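Local coordinates for glycoside hydrolase family protein (PDB 6Q2F) that acts as an alpha-L-rhamnosidase, a glycoside hydrolase expected to remove alpha-linked L-rhamnose from rhamnosylated substrates, at residues S52-V57 against M710-V715; N673-H678 against R720-L725. All blocks are in the same frame, centred on the assembly; numbering follows the deposited sequence.

Interaction 1 of 2, residues S52-V57 against M710-V715; sequences SARPRV and MARPWV
P55 lays one edge of its ring against V715: CG and CD of the proline both lie 3.7 Å from V715 CG1. This methyl is anti to the backbone N of V715 (chi1 179°), a setting that brings it alongside the pyrrolidine. I718, one helical turn further on, also packs on P55. At the more open border two arginines meet, R54 NH2 standing 3.8 Å from R712 NH2 with the guanidinium planes 58° apart; R54 NH1 lies over one face of the R712 group. Each has its own anchor: R54 NH1 binds the carbonyl of G82, R712 NH1 that of R80, and the D716 carboxylate forms a salt bridge with R712 NE and a long, weak ion pair with R54 NH1. That shared anion probably offsets the like charges. R56 braces this loop: its NH1 donates to R54 O at 2.7 Å, in the carbonyl plane, and its NE forms a salt bridge with E127. In this way the loop that leads into the first parallel strand (56-62) of a (beta/alpha)8 barrel packs on the start of helix 712-726.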
loop_
_atom_site.group_PDB
_atom_site.type_symbol
_atom_site.label_atom_id
_atom_site.label_comp_id
_atom_site.label_asym_id
_atom_site.label_seq_id
_atom_site.Cartn_x
_atom_site.Cartn_y
_atom_site.Cartn_z
ATOM N N SER A 52 -8.809 -22.509 -2.558
ATOM C CA SER A 52 -7.784 -21.582 -3.018
ATOM C C SER A 52 -8.371 -20.336 -3.666
ATOM O O SER A 52 -7.692 -19.309 -3.749
ATOM C CB SER A 52 -6.866 -22.295 -4.019
ATOM O OG SER A 52 -7.609 -22.735 -5.143
ATOM N N ALA A 53 -9.596 -20.414 -4.175
ATOM C CA ALA A 53 -10.207 -19.257 -4.812
ATOM C C ALA A 53 -11.038 -18.429 -3.847
ATOM O O ALA A 53 -11.433 -17.313 -4.192
ATOM C CB ALA A 53 -11.082 -19.696 -5.998
ATOM N N ARG A 54 -11.287 -18.928 -2.658
ATOM C CA ARG A 54 -12.244 -18.258 -1.793
ATOM C C ARG A 54 -11.558 -17.149 -0.997
ATOM O O ARG A 54 -10.416 -17.311 -0.567
ATOM C CB ARG A 54 -12.894 -19.278 -0.872
ATOM C CG ARG A 54 -13.719 -20.264 -1.670
ATOM C CD ARG A 54 -14.400 -21.349 -0.844
ATOM N NE ARG A 54 -15.335 -22.043 -1.734
ATOM C CZ ARG A 54 -16.465 -21.489 -2.184
ATOM N NH1 ARG A 54 -16.791 -20.245 -1.810
ATOM N NH2 ARG A 54 -17.251 -22.164 -3.017
ATOM N N PRO A 55 -12.208 -16.002 -0.816
ATOM C CA PRO A 55 -11.527 -14.880 -0.183
ATOM C C PRO A 55 -11.313 -15.136 1.298
ATOM O O PRO A 55 -11.985 -15.959 1.931
ATOM C CB PRO A 55 -12.487 -13.707 -0.398
ATOM C CG PRO A 55 -13.828 -14.353 -0.329
ATOM C CD PRO A 55 -13.629 -15.691 -1.058
ATOM N N ARG A 56 -10.339 -14.418 1.838
ATOM C CA ARG A 56 -10.042 -14.441 3.258
ATOM C C ARG A 56 -10.664 -13.214 3.914
ATOM O O ARG A 56 -11.123 -12.288 3.241
ATOM C CB ARG A 56 -8.529 -14.457 3.475
ATOM C CG ARG A 56 -7.837 -15.811 3.332
ATOM C CD ARG A 56 -7.950 -16.473 1.957
ATOM N NE ARG A 56 -7.111 -17.676 1.955
ATOM C CZ ARG A 56 -7.330 -18.776 1.246
ATOM N NH1 ARG A 56 -8.388 -18.846 0.427
ATOM N NH2 ARG A 56 -6.474 -19.794 1.358
ATOM N N VAL A 57 -10.675 -13.206 5.248
ATOM C CA VAL A 57 -11.044 -12.007 5.996
ATOM C C VAL A 57 -10.001 -11.739 7.075
ATOM O O VAL A 57 -9.358 -12.649 7.599
ATOM C CB VAL A 57 -12.450 -12.112 6.637
ATOM C CG1 VAL A 57 -13.499 -12.420 5.563
ATOM C CG2 VAL A 57 -12.448 -13.145 7.741
HETATM N N MSE A 710 -27.092 -13.928 4.305
HETATM C CA MSE A 710 -27.319 -13.956 2.869
HETATM C C MSE A 710 -26.101 -13.486 2.078
HETATM O O MSE A 710 -26.232 -13.027 0.957
HETATM C CB MSE A 710 -28.551 -13.121 2.514
HETATM C CG MSE A 710 -29.863 -13.827 2.875
HETATM SE SE MSE A 710 -31.468 -12.712 2.603
HETATM C CE MSE A 710 -31.015 -12.028 0.806
ATOM N N ALA A 711 -24.900 -13.617 2.659
ATOM C CA ALA A 711 -23.687 -13.135 1.999
ATOM C C ALA A 711 -23.035 -14.163 1.089
ATOM O O ALA A 711 -22.089 -13.817 0.373
ATOM C CB ALA A 711 -22.668 -12.671 3.043
ATOM N N ARG A 712 -23.484 -15.411 1.110
ATOM C CA ARG A 712 -22.837 -16.449 0.308
ATOM C C ARG A 712 -22.787 -16.111 -1.181
ATOM O O ARG A 712 -21.717 -16.301 -1.783
ATOM C CB ARG A 712 -23.538 -17.800 0.554
ATOM C CG ARG A 712 -23.043 -18.985 -0.303
ATOM C CD ARG A 712 -21.624 -19.334 0.040
ATOM N NE ARG A 712 -21.128 -20.510 -0.674
ATOM C CZ ARG A 712 -20.772 -21.651 -0.094
ATOM N NH1 ARG A 712 -20.841 -21.784 1.231
ATOM N NH2 ARG A 712 -20.325 -22.649 -0.844
ATOM N N PRO A 713 -23.862 -15.619 -1.829
ATOM C CA PRO A 713 -23.740 -15.268 -3.257
ATOM C C PRO A 713 -22.701 -14.197 -3.515
ATOM O O PRO A 713 -21.982 -14.282 -4.510
ATOM C CB PRO A 713 -25.155 -14.791 -3.634
ATOM C CG PRO A 713 -26.052 -15.487 -2.646
ATOM C CD PRO A 713 -25.242 -15.451 -1.352
ATOM N N TRP A 714 -22.590 -13.203 -2.629
ATOM C CA TRP A 714 -21.544 -12.183 -2.744
ATOM C C TRP A 714 -20.156 -12.810 -2.643
ATOM O O TRP A 714 -19.286 -12.552 -3.476
ATOM C CB TRP A 714 -21.772 -11.116 -1.656
ATOM C CG TRP A 714 -20.642 -10.124 -1.348
ATOM C CD1 TRP A 714 -20.054 -9.916 -0.125
ATOM C CD2 TRP A 714 -19.991 -9.209 -2.259
ATOM N NE1 TRP A 714 -19.093 -8.936 -0.217
ATOM C CE2 TRP A 714 -19.041 -8.476 -1.508
ATOM C CE3 TRP A 714 -20.127 -8.931 -3.623
ATOM C CZ2 TRP A 714 -18.216 -7.504 -2.081
ATOM C CZ3 TRP A 714 -19.301 -7.950 -4.195
ATOM C CH2 TRP A 714 -18.365 -7.259 -3.425
ATOM N N VAL A 715 -19.936 -13.669 -1.647
ATOM C CA VAL A 715 -18.632 -14.314 -1.516
ATOM C C VAL A 715 -18.371 -15.225 -2.714
ATOM O O VAL A 715 -17.237 -15.322 -3.200
ATOM C CB VAL A 715 -18.545 -15.064 -0.173
ATOM C CG1 VAL A 715 -17.203 -15.778 -0.028
ATOM C CG2 VAL A 715 -18.757 -14.080 1.001
#

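Interaction 2 of 2, residues N673-H678 against R720-L725; sequences NRPVIH and RSSLLL
N673 turns its CG into the space between the backbone N and the carbonyl carbon (chi1 56°), and chi2 of 27° then aims ND2 at the carbonyl of L725; S722 sets OG anti to its own carbonyl carbon, turned back beside the backbone N, where it bonds I718 O one turn earlier in the helix. In a (beta/alpha)8 barrel, N673 leads into the eighth strand, 674-677, and S722 and L725 face it from helix 712-726, further along the chain. The bond from N673 ND2 to L725 O is 2.9 Å long, with an N-H...O angle of 158°. The acceptor lies close to the amide plane of N673, yet the donor approaches from above the carbonyl plane of L725, away from its lone-pair directions. Two further partners on the chain before strand 642-649 fix the amide: OD1 accepts from V641 N, and ND2 also donates to N639 O. With one end accepting and the other donating twice, the rotation of the group is well defined, and the asparagine ties the entry of the strand to the last turn of the helix. Beside it, the CB atoms of N673 and L725 pack at 3.8 Å. F668 of helix 657-670 touches both S722 and L725, and I664 of that helix touches P675, so helix 657-670 flanks this interface. The N673 carbonyl accepts from Q726 NE2. The backbones come close here, N673 CA lying 4.6 Å from S722 CA. The small serine lets N673 O come within 3.2 Å of S722 CB, and P675 CD rests 3.5 Å from S722 OG.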
loop_
_atom_site.group_PDB
_atom_site.type_symbol
_atom_site.label_atom_id
_atom_site.label_comp_id
_atom_site.label_asym_id
_atom_site.label_seq_id
_atom_site.Cartn_x
_atom_site.Cartn_y
_atom_site.Cartn_z
ATOM N N ASN A 673 -6.191 -11.162 -6.958
ATOM C CA ASN A 673 -7.009 -12.358 -7.122
ATOM C C ASN A 673 -7.178 -13.127 -5.817
ATOM O O ASN A 673 -7.576 -14.293 -5.851
ATOM C CB ASN A 673 -6.409 -13.270 -8.224
ATOM C CG ASN A 673 -4.967 -13.639 -7.950
ATOM O OD1 ASN A 673 -4.528 -13.688 -6.801
ATOM N ND2 ASN A 673 -4.223 -13.922 -9.007
ATOM N N ARG A 674 -6.840 -12.538 -4.676
ATOM C CA ARG A 674 -7.199 -13.100 -3.371
ATOM C C ARG A 674 -7.563 -11.949 -2.452
ATOM O O ARG A 674 -6.714 -11.433 -1.710
ATOM C CB ARG A 674 -6.065 -13.929 -2.761
ATOM C CG ARG A 674 -6.367 -14.362 -1.326
ATOM C CD ARG A 674 -5.485 -15.479 -0.860
ATOM N NE ARG A 674 -5.748 -16.726 -1.575
ATOM C CZ ARG A 674 -5.068 -17.851 -1.382
ATOM N NH1 ARG A 674 -4.078 -17.890 -0.494
ATOM N NH2 ARG A 674 -5.373 -18.931 -2.079
ATOM N N PRO A 675 -8.804 -11.478 -2.508
ATOM C CA PRO A 675 -9.205 -10.417 -1.587
ATOM C C PRO A 675 -9.130 -10.917 -0.150
ATOM O O PRO A 675 -9.435 -12.077 0.146
ATOM C CB PRO A 675 -10.640 -10.095 -2.020
ATOM C CG PRO A 675 -10.668 -10.498 -3.520
ATOM C CD PRO A 675 -9.848 -11.767 -3.511
ATOM N N VAL A 676 -8.664 -10.050 0.736
ATOM C CA VAL A 676 -8.683 -10.298 2.167
ATOM C C VAL A 676 -9.520 -9.166 2.752
ATOM O O VAL A 676 -9.059 -8.018 2.837
ATOM C CB VAL A 676 -7.274 -10.360 2.778
ATOM C CG1 VAL A 676 -7.358 -10.787 4.262
ATOM C CG2 VAL A 676 -6.396 -11.350 1.976
ATOM N N ILE A 677 -10.762 -9.453 3.053
ATOM C CA ILE A 677 -11.659 -8.420 3.484
ATOM C C ILE A 677 -11.390 -7.822 4.826
ATOM O O ILE A 677 -11.312 -8.495 5.781
ATOM C CB ILE A 677 -13.117 -8.876 3.391
ATOM C CG1 ILE A 677 -13.426 -9.329 1.988
ATOM C CG2 ILE A 677 -14.053 -7.769 3.804
ATOM C CD1 ILE A 677 -14.485 -10.376 1.895
ATOM N N HIS A 678 -11.266 -6.525 4.835
ATOM C CA HIS A 678 -11.087 -5.759 6.021
ATOM C C HIS A 678 -12.449 -5.227 6.419
ATOM O O HIS A 678 -12.901 -4.340 5.764
ATOM C CB HIS A 678 -10.211 -4.583 5.685
ATOM C CG HIS A 678 -9.861 -3.731 6.849
ATOM N ND1 HIS A 678 -10.763 -2.902 7.456
ATOM C CD2 HIS A 678 -8.705 -3.577 7.514
ATOM C CE1 HIS A 678 -10.185 -2.292 8.460
ATOM N NE2 HIS A 678 -8.933 -2.681 8.514
ATOM N N ARG A 720 -15.550 -16.781 -7.466
ATOM C CA ARG A 720 -15.542 -17.151 -8.878
ATOM C C ARG A 720 -14.632 -16.235 -9.672
ATOM O O ARG A 720 -13.924 -16.678 -10.581
ATOM C CB ARG A 720 -16.953 -17.112 -9.469
ATOM C CG ARG A 720 -17.840 -18.174 -8.917
ATOM C CD ARG A 720 -19.141 -18.282 -9.689
ATOM N NE ARG A 720 -19.942 -19.378 -9.176
ATOM C CZ ARG A 720 -21.088 -19.202 -8.538
ATOM N NH1 ARG A 720 -21.556 -17.975 -8.360
ATOM N NH2 ARG A 720 -21.765 -20.242 -8.085
ATOM N N SER A 721 -14.667 -14.944 -9.368
ATOM C CA SER A 721 -13.799 -14.005 -10.055
ATOM C C SER A 721 -12.342 -14.318 -9.756
ATOM O O SER A 721 -11.499 -14.310 -10.657
ATOM C CB SER A 721 -14.158 -12.585 -9.627
ATOM O OG SER A 721 -15.471 -12.267 -10.039
ATOM N N SER A 722 -12.039 -14.601 -8.484
ATOM C CA SER A 722 -10.674 -14.917 -8.082
ATOM C C SER A 722 -10.179 -16.165 -8.796
ATOM O O SER A 722 -9.027 -16.221 -9.232
ATOM C CB SER A 722 -10.609 -15.127 -6.566
ATOM O OG SER A 722 -11.086 -13.988 -5.857
ATOM N N LEU A 723 -11.046 -17.181 -8.923
ATOM C CA LEU A 723 -10.648 -18.427 -9.578
ATOM C C LEU A 723 -10.114 -18.160 -10.980
ATOM O O LEU A 723 -8.988 -18.562 -11.320
ATOM C CB LEU A 723 -11.831 -19.402 -9.632
ATOM C CG LEU A 723 -11.609 -20.595 -10.563
ATOM C CD1 LEU A 723 -10.534 -21.560 -10.003
ATOM C CD2 LEU A 723 -12.914 -21.330 -10.895
ATOM N N LEU A 724 -10.914 -17.480 -11.811
ATOM C CA LEU A 724 -10.466 -17.198 -13.175
ATOM C C LEU A 724 -9.232 -16.305 -13.164
ATOM O O LEU A 724 -8.310 -16.495 -13.971
ATOM C CB LEU A 724 -11.592 -16.555 -13.967
ATOM C CG LEU A 724 -12.889 -17.387 -14.095
ATOM C CD1 LEU A 724 -13.877 -16.785 -15.118
ATOM C CD2 LEU A 724 -12.535 -18.784 -14.552
ATOM N N LEU A 725 -9.180 -15.344 -12.230
ATOM C CA LEU A 725 -8.061 -14.415 -12.152
ATOM C C LEU A 725 -6.819 -15.035 -11.515
ATOM O O LEU A 725 -5.765 -14.391 -11.472
ATOM C CB LEU A 725 -8.504 -13.151 -11.421
ATOM C CG LEU A 725 -9.484 -12.373 -12.342
ATOM C CD1 LEU A 725 -10.196 -11.252 -11.582
ATOM C CD2 LEU A 725 -8.712 -11.762 -13.503
#

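In the fold
Interactions 1 and 2, with centres about 8 Å apart, set the entries of the barrel's first and eighth strands on the same helix, 712-726. Those strands meet at the closing seam of the barrel, where R56 O and I677 N, 2.9 Å apart, probably form a hydrogen bond. P55 CB packs 3.5 Å from P675 O. S52 O is 2.9 Å from R674 NH2, a probable hydrogen bond. Helix 712-726 reaches both 52-57 and 673-678: A53 O lies 3.3 Å from S722 CB, and Q726 NE2 bonds to S52 O as well as N673 O. The bound sodium ion is about 14 Å from the P675 side chain; H678 of the same segment touches E644, one of the residues of the sodium site.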